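Local coordinates for fibronectin type III domain-containing protein (Simiduia agarivorans, PDB 6P2K) that probably hydrolyses the beta-glucan backbone of xyloglucan, as a glycoside hydrolase family 74 enzyme whose catalytic region is built from seven-bladed beta-propellers, at residues Asp125-Ile128 and Gly129-Gly132; Ser351-Gln355 and Thr356-Ala360; Ile749-Gly753 and Gln754-Tyr758. All coordinates share one frame; numbering follows the deposited sequence.

Contact 1: Asp125-Ile128 and Gly129-Gly132; sequences DDFI and GKFG
Water 1 ties Ile128 to Phe131: it donates to Ile128 O and accepts from Phe131 N, which lies 2.9 Å from the water oxygen. The two residues belong to successive type I beta turns, Phe127 to Lys130 and Gly129 to Gly132, in the loop that joins strands 114-119 and 139-144 of a propeller blade. The first turn is closed by Lys130 N donating to Phe127 O at 3.1 Å; the bond is nearly straight at hydrogen (165°), but the donor stands well above the carbonyl plane. Gly132 N closes the second turn on Gly129 O. Glycine suits the final position, where positive phi would jam a CB against the preceding carbonyl oxygen.

Over the first turn, the Lys130 side chain folds back toward Phe127. Its CG stays beside the backbone N and the chain bends at chi2 (-71°), which carries CE to 3.6 Å from Phe127 CD2. The aliphatic part of lysine thus packs obliquely against the phenyl ring while NZ leads away from it. Arg59 makes a cation-pi contact with the same ring, and the side chains of Phe127 and the zinc ligand Asp124 come within about 4 Å. Buried Ile128 instead turns its branches toward Ser101 and Trp121, and Phe131 meets the rings of Tyr79 and Tyr712. Lys130 CG also lies 3.3 Å from Phe127 O, the oxygen that Lys130 N bonds.

Contact 2: Ser351-Gln355 and Thr356-Ala360; sequences STTNQ and TMYYA
Three threonine hydroxyls lock this short connection from within. Thr352 OG1 donates to Thr356 O at 2.6 Å, approaching from above the carbonyl plane, and accepts from Asn354 N at 2.8 Å, which makes an ST turn. With OG1 held anti to the backbone N (chi1 178°), Thr352 can reach across and still receive the N-H two residues on. Beside it, Thr353 OG1 and Thr356 OG1 share a hydrogen bond of 2.7 Å in which either may be the donor. A short hydroxyl lets Thr352 bond nearby backbone and lets Thr353 and Thr356 meet across the turn, leaving the Thr353 methyl for Tyr358.

The connection links strands 348-351 and 358-363, neighbours in a four-stranded antiparallel propeller blade. At its base Ser351 and Tyr358 form a hydrogen-bonded pair, Ser351 N reaching Tyr358 O at 2.9 Å in a nearly straight bond. Thr353 CG2 comes obliquely to the Tyr358 ring, 3.8 Å from CE1, and Trp314 also packs on both residues. The phenol is long enough to carry its OH to Asp322 O. Asn354 and Gln355 point their amides to Asn332 and to Asp326 and Asn420. Water 2 bridges Thr353 OG1, at 2.9 Å, to Tyr358 OH.

Contact 3: Ile749-Gly753 and Gln754-Tyr758; sequences IKDAG and QMYLY
Ile749 packs its CB against Tyr758, 3.8 Å from CD1, while its CD1 lies over one face of the ring, offset toward the rim. The two side chains cross at about a right angle, a branched aliphatic group laid on a broad aromatic surface. They belong to the beta hairpin of strands 745-751 and 754-761, in a four-stranded sheet that strand 7-8 near the chain's beginning completes. Farther toward the turn, Asp751 CB meets the Tyr756 ring at CD2, and Asp751 O lies at the edge of that ring in its plane. Water 3 spans the same pair, donating to Asp751 O and lying 2.7 Å from Tyr756 OH.

On the other face of the hairpin, Lys750 and Met755 form a non-hydrogen-bonded pair whose side chains cross at about a right angle. Met755 bends at chi2 and chi3 (both -50°), which brings its flexible thioether back across the hairpin, with SD 3.6 Å from Lys750 CB and CE against the backbone of Ile749.

The Ile749-Tyr756 pair sets the register, exchanging two backbone bonds, with Tyr756 N to Ile749 O at 2.7 Å; toward the turn, Asp751 N donates to Gln754 O. A type I' turn through Ala752 and Gly753 reverses the chain; both have positive phi, which suits Gly753, and Ala752 adopts it although it has a side chain.

Outside the hairpin, Arg768 of the adjoining strand 765-770 forms a salt bridge with Asp751 OD2, donates to Tyr758 OH and makes a cation-pi contact with Tyr756, so one guanidinium helps place three of these side chains. Gln754 packs on Pro778 of a neighbouring subunit. Bent at chi2 (68°), its side chain turns along its own strand, where NE2 donates to Met755 O at 3.1 Å.

The three contacts lie in separate blades or blade connections. Contacts 1 and 2 have nearest atoms about 12 Å apart, and each has a residue near the zinc ligand Gln16 or Asp124; contact 3 lies on the opposite side of the chain's centre from contact 1. Contact 2 is buried and relies on threonine hydroxyls bonding each other and the backbone. Contact 1, at the surface, uses two consecutive turns with a lysine leaning on a ring. Contact 3 is partly buried: strand pairing carries a face mixing Ile749 and tyrosine rings with charged and amide groups, and it alone touches another subunit. Contacts 2 and 3 include strand pairing; contact 1 is all loop.

Contact 1: Asp125-Ile128 and Gly129-Gly132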
# COMPACT_ATOMS: atom_id res chain seq x y z
N ASP B 125 47.62 -7.77 27.59
CA ASP B 125 48.07 -8.33 28.86
C ASP B 125 47.46 -9.70 29.12
O ASP B 125 48.05 -10.52 29.83
CB ASP B 125 47.74 -7.37 30.01
CG ASP B 125 48.71 -6.20 30.08
OD1 ASP B 125 49.84 -6.40 30.59
OD2 ASP B 125 48.35 -5.10 29.63
N ASP B 126 46.28 -9.97 28.56
CA ASP B 126 45.64 -11.26 28.75
C ASP B 126 46.23 -12.36 27.86
O ASP B 126 45.79 -13.50 27.94
CB ASP B 126 44.13 -11.15 28.49
CG ASP B 126 43.80 -10.51 27.15
OD1 ASP B 126 44.66 -9.78 26.61
OD2 ASP B 126 42.68 -10.73 26.65
N PHE B 127 47.22 -12.03 27.03
CA PHE B 127 47.86 -13.01 26.16
C PHE B 127 49.34 -13.23 26.46
O PHE B 127 49.92 -14.17 25.90
CB PHE B 127 47.72 -12.60 24.69
CG PHE B 127 46.36 -12.86 24.10
CD1 PHE B 127 45.35 -11.92 24.21
CD2 PHE B 127 46.10 -14.04 23.43
CE1 PHE B 127 44.10 -12.16 23.67
CE2 PHE B 127 44.85 -14.29 22.89
CZ PHE B 127 43.85 -13.34 23.01
N ILE B 128 49.96 -12.42 27.31
CA ILE B 128 51.40 -12.53 27.54
C ILE B 128 51.77 -13.87 28.16
O ILE B 128 52.93 -14.29 28.07
CB ILE B 128 51.89 -11.35 28.41
CG1 ILE B 128 53.42 -11.27 28.41
CG2 ILE B 128 51.37 -11.47 29.83
CD1 ILE B 128 54.06 -11.39 27.04
N GLY B 129 50.82 -14.57 28.76
CA GLY B 129 51.11 -15.84 29.39
C GLY B 129 50.85 -17.08 28.56
O GLY B 129 51.02 -18.19 29.07
N LYS B 130 50.48 -16.93 27.28
CA LYS B 130 50.07 -18.09 26.49
C LYS B 130 51.21 -19.08 26.31
O LYS B 130 50.98 -20.30 26.28
CB LYS B 130 49.53 -17.64 25.13
CG LYS B 130 48.21 -16.87 25.20
CD LYS B 130 47.04 -17.77 25.57
CE LYS B 130 45.72 -17.01 25.45
NZ LYS B 130 44.57 -17.77 26.01
N PHE B 131 52.44 -18.59 26.19
CA PHE B 131 53.61 -19.46 26.07
C PHE B 131 54.47 -19.46 27.33
O PHE B 131 55.67 -19.77 27.26
CB PHE B 131 54.46 -19.05 24.86
CG PHE B 131 53.75 -19.17 23.54
CD1 PHE B 131 53.66 -20.40 22.89
CD2 PHE B 131 53.19 -18.06 22.94
CE1 PHE B 131 53.02 -20.51 21.67
CE2 PHE B 131 52.55 -18.16 21.71
CZ PHE B 131 52.47 -19.39 21.08
N GLY B 132 53.89 -19.12 28.48
CA GLY B 132 54.57 -19.24 29.75
C GLY B 132 55.24 -17.97 30.25
O GLY B 132 55.78 -17.98 31.36
O HOH W 1 54.10 -16.26 26.37

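Contact 2: Ser351-Gln355 and Thr356-Ala360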
# COMPACT_ATOMS: atom_id res chain seq x y z
N SER B 351 46.11 5.35 10.65
CA SER B 351 45.46 5.10 11.93
C SER B 351 44.30 4.12 11.72
O SER B 351 44.26 3.41 10.71
CB SER B 351 45.01 6.42 12.57
OG SER B 351 44.46 6.20 13.86
N THR B 352 43.35 4.10 12.66
CA THR B 352 42.29 3.09 12.67
C THR B 352 41.12 3.59 13.50
O THR B 352 41.26 4.48 14.34
CB THR B 352 42.81 1.77 13.25
OG1 THR B 352 41.74 0.81 13.29
CG2 THR B 352 43.34 1.98 14.66
N THR B 353 39.95 2.99 13.26
CA THR B 353 38.82 3.18 14.17
C THR B 353 38.72 2.07 15.21
O THR B 353 37.89 2.19 16.12
CB THR B 353 37.48 3.27 13.41
OG1 THR B 353 37.22 2.03 12.72
CG2 THR B 353 37.49 4.43 12.42
N ASN B 354 39.53 1.01 15.06
CA ASN B 354 39.84 -0.07 16.01
C ASN B 354 40.08 -1.37 15.25
O ASN B 354 41.13 -2.00 15.40
CB ASN B 354 38.75 -0.30 17.06
CG ASN B 354 39.11 -1.43 18.02
OD1 ASN B 354 38.64 -2.55 17.89
ND2 ASN B 354 39.98 -1.13 18.99
N GLN B 355 39.11 -1.77 14.43
CA GLN B 355 39.20 -3.00 13.65
C GLN B 355 39.56 -2.75 12.19
O GLN B 355 39.40 -3.65 11.36
CB GLN B 355 37.89 -3.78 13.72
CG GLN B 355 37.28 -3.91 15.11
CD GLN B 355 36.03 -4.79 15.11
OE1 GLN B 355 35.94 -5.75 15.88
NE2 GLN B 355 35.08 -4.46 14.25
N THR B 356 40.03 -1.55 11.87
CA THR B 356 40.10 -1.10 10.49
C THR B 356 41.47 -0.50 10.19
O THR B 356 42.36 -0.46 11.05
CB THR B 356 38.99 -0.08 10.21
OG1 THR B 356 39.10 1.01 11.14
CG2 THR B 356 37.62 -0.73 10.38
N MET B 357 41.64 -0.03 8.96
CA MET B 357 42.83 0.69 8.54
C MET B 357 42.40 1.93 7.78
O MET B 357 41.59 1.85 6.85
CB MET B 357 43.75 -0.18 7.66
CG MET B 357 44.21 -1.47 8.32
SD MET B 357 43.04 -2.83 8.08
CE MET B 357 43.32 -3.22 6.36
N TYR B 358 42.94 3.08 8.18
CA TYR B 358 42.55 4.36 7.60
C TYR B 358 43.79 5.19 7.32
O TYR B 358 44.75 5.18 8.10
CB TYR B 358 41.62 5.13 8.55
CG TYR B 358 40.16 4.78 8.39
CD1 TYR B 358 39.61 3.69 9.04
CD2 TYR B 358 39.33 5.54 7.57
CE1 TYR B 358 38.27 3.36 8.89
CE2 TYR B 358 38.00 5.23 7.42
CZ TYR B 358 37.48 4.14 8.08
OH TYR B 358 36.15 3.82 7.93
N TYR B 359 43.77 5.91 6.20
CA TYR B 359 44.85 6.81 5.83
C TYR B 359 44.30 8.20 5.58
O TYR B 359 43.26 8.37 4.93
CB TYR B 359 45.60 6.32 4.58
CG TYR B 359 46.67 7.27 4.12
CD1 TYR B 359 47.93 7.28 4.71
CD2 TYR B 359 46.43 8.17 3.09
CE1 TYR B 359 48.91 8.15 4.29
CE2 TYR B 359 47.41 9.05 2.66
CZ TYR B 359 48.65 9.03 3.27
OH TYR B 359 49.62 9.90 2.84
N ALA B 360 45.01 9.21 6.08
CA ALA B 360 44.64 10.60 5.90
C ALA B 360 45.71 11.30 5.08
O ALA B 360 46.90 11.21 5.39
CB ALA B 360 44.48 11.31 7.25
O HOH W 2 35.24 2.27 10.61

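Contact 3: Ile749-Gly753 and Gln754-Tyr758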
# COMPACT_ATOMS: atom_id res chain seq x y z
N ILE B 749 27.81 -27.13 0.55
CA ILE B 749 26.77 -26.31 -0.07
C ILE B 749 26.97 -26.34 -1.58
O ILE B 749 28.08 -26.14 -2.07
CB ILE B 749 26.81 -24.87 0.46
CG1 ILE B 749 26.49 -24.86 1.96
CG2 ILE B 749 25.83 -23.99 -0.30
CD1 ILE B 749 26.46 -23.48 2.57
N LYS B 750 25.89 -26.60 -2.31
CA LYS B 750 25.90 -26.57 -3.76
C LYS B 750 25.57 -25.17 -4.24
O LYS B 750 24.55 -24.59 -3.85
CB LYS B 750 24.90 -27.58 -4.33
CG LYS B 750 24.91 -27.67 -5.85
CD LYS B 750 24.24 -28.95 -6.33
CE LYS B 750 25.26 -29.97 -6.79
NZ LYS B 750 25.12 -30.29 -8.24
N ASP B 751 26.43 -24.62 -5.10
CA ASP B 751 26.28 -23.26 -5.60
C ASP B 751 26.55 -23.27 -7.10
O ASP B 751 27.68 -23.54 -7.52
CB ASP B 751 27.22 -22.29 -4.88
CG ASP B 751 27.05 -20.86 -5.34
OD1 ASP B 751 25.99 -20.27 -5.07
OD2 ASP B 751 27.99 -20.32 -5.96
N ALA B 752 25.51 -22.99 -7.89
CA ALA B 752 25.61 -22.95 -9.35
C ALA B 752 26.13 -24.28 -9.91
O ALA B 752 27.02 -24.32 -10.76
CB ALA B 752 26.48 -21.78 -9.81
N GLY B 753 25.56 -25.38 -9.41
CA GLY B 753 25.87 -26.70 -9.91
C GLY B 753 27.18 -27.30 -9.44
O GLY B 753 27.57 -28.35 -9.95
N GLN B 754 27.86 -26.67 -8.49
CA GLN B 754 29.15 -27.15 -8.01
C GLN B 754 29.09 -27.30 -6.50
O GLN B 754 28.61 -26.41 -5.80
CB GLN B 754 30.27 -26.18 -8.41
CG GLN B 754 31.62 -26.49 -7.77
CD GLN B 754 32.23 -27.78 -8.28
OE1 GLN B 754 32.43 -27.94 -9.49
NE2 GLN B 754 32.53 -28.70 -7.37
N MET B 755 29.59 -28.43 -6.00
CA MET B 755 29.65 -28.64 -4.56
C MET B 755 30.80 -27.84 -3.97
O MET B 755 31.92 -27.87 -4.47
CB MET B 755 29.82 -30.13 -4.22
CG MET B 755 28.53 -30.95 -4.33
SD MET B 755 27.11 -30.26 -3.45
CE MET B 755 27.80 -29.93 -1.82
N TYR B 756 30.51 -27.11 -2.89
CA TYR B 756 31.50 -26.30 -2.20
C TYR B 756 31.51 -26.66 -0.73
O TYR B 756 30.52 -27.14 -0.17
CB TYR B 756 31.20 -24.81 -2.35
CG TYR B 756 31.49 -24.23 -3.71
CD1 TYR B 756 32.76 -23.76 -4.03
CD2 TYR B 756 30.50 -24.15 -4.67
CE1 TYR B 756 33.03 -23.23 -5.28
CE2 TYR B 756 30.76 -23.62 -5.92
CZ TYR B 756 32.03 -23.16 -6.22
OH TYR B 756 32.29 -22.63 -7.46
N LEU B 757 32.66 -26.43 -0.10
CA LEU B 757 32.79 -26.48 1.35
C LEU B 757 32.91 -25.05 1.85
O LEU B 757 33.86 -24.34 1.51
CB LEU B 757 34.01 -27.30 1.76
CG LEU B 757 34.45 -27.26 3.23
CD1 LEU B 757 33.38 -27.83 4.14
CD2 LEU B 757 35.76 -28.01 3.41
N TYR B 758 31.93 -24.61 2.64
CA TYR B 758 31.96 -23.30 3.29
C TYR B 758 32.40 -23.51 4.73
O TYR B 758 31.74 -24.24 5.48
CB TYR B 758 30.59 -22.63 3.25
CG TYR B 758 30.18 -22.03 1.92
CD1 TYR B 758 30.01 -22.82 0.79
CD2 TYR B 758 29.94 -20.66 1.80
CE1 TYR B 758 29.62 -22.27 -0.42
CE2 TYR B 758 29.56 -20.10 0.59
CZ TYR B 758 29.40 -20.91 -0.52
OH TYR B 758 29.02 -20.37 -1.72
O HOH W 3 29.94 -22.39 -8.84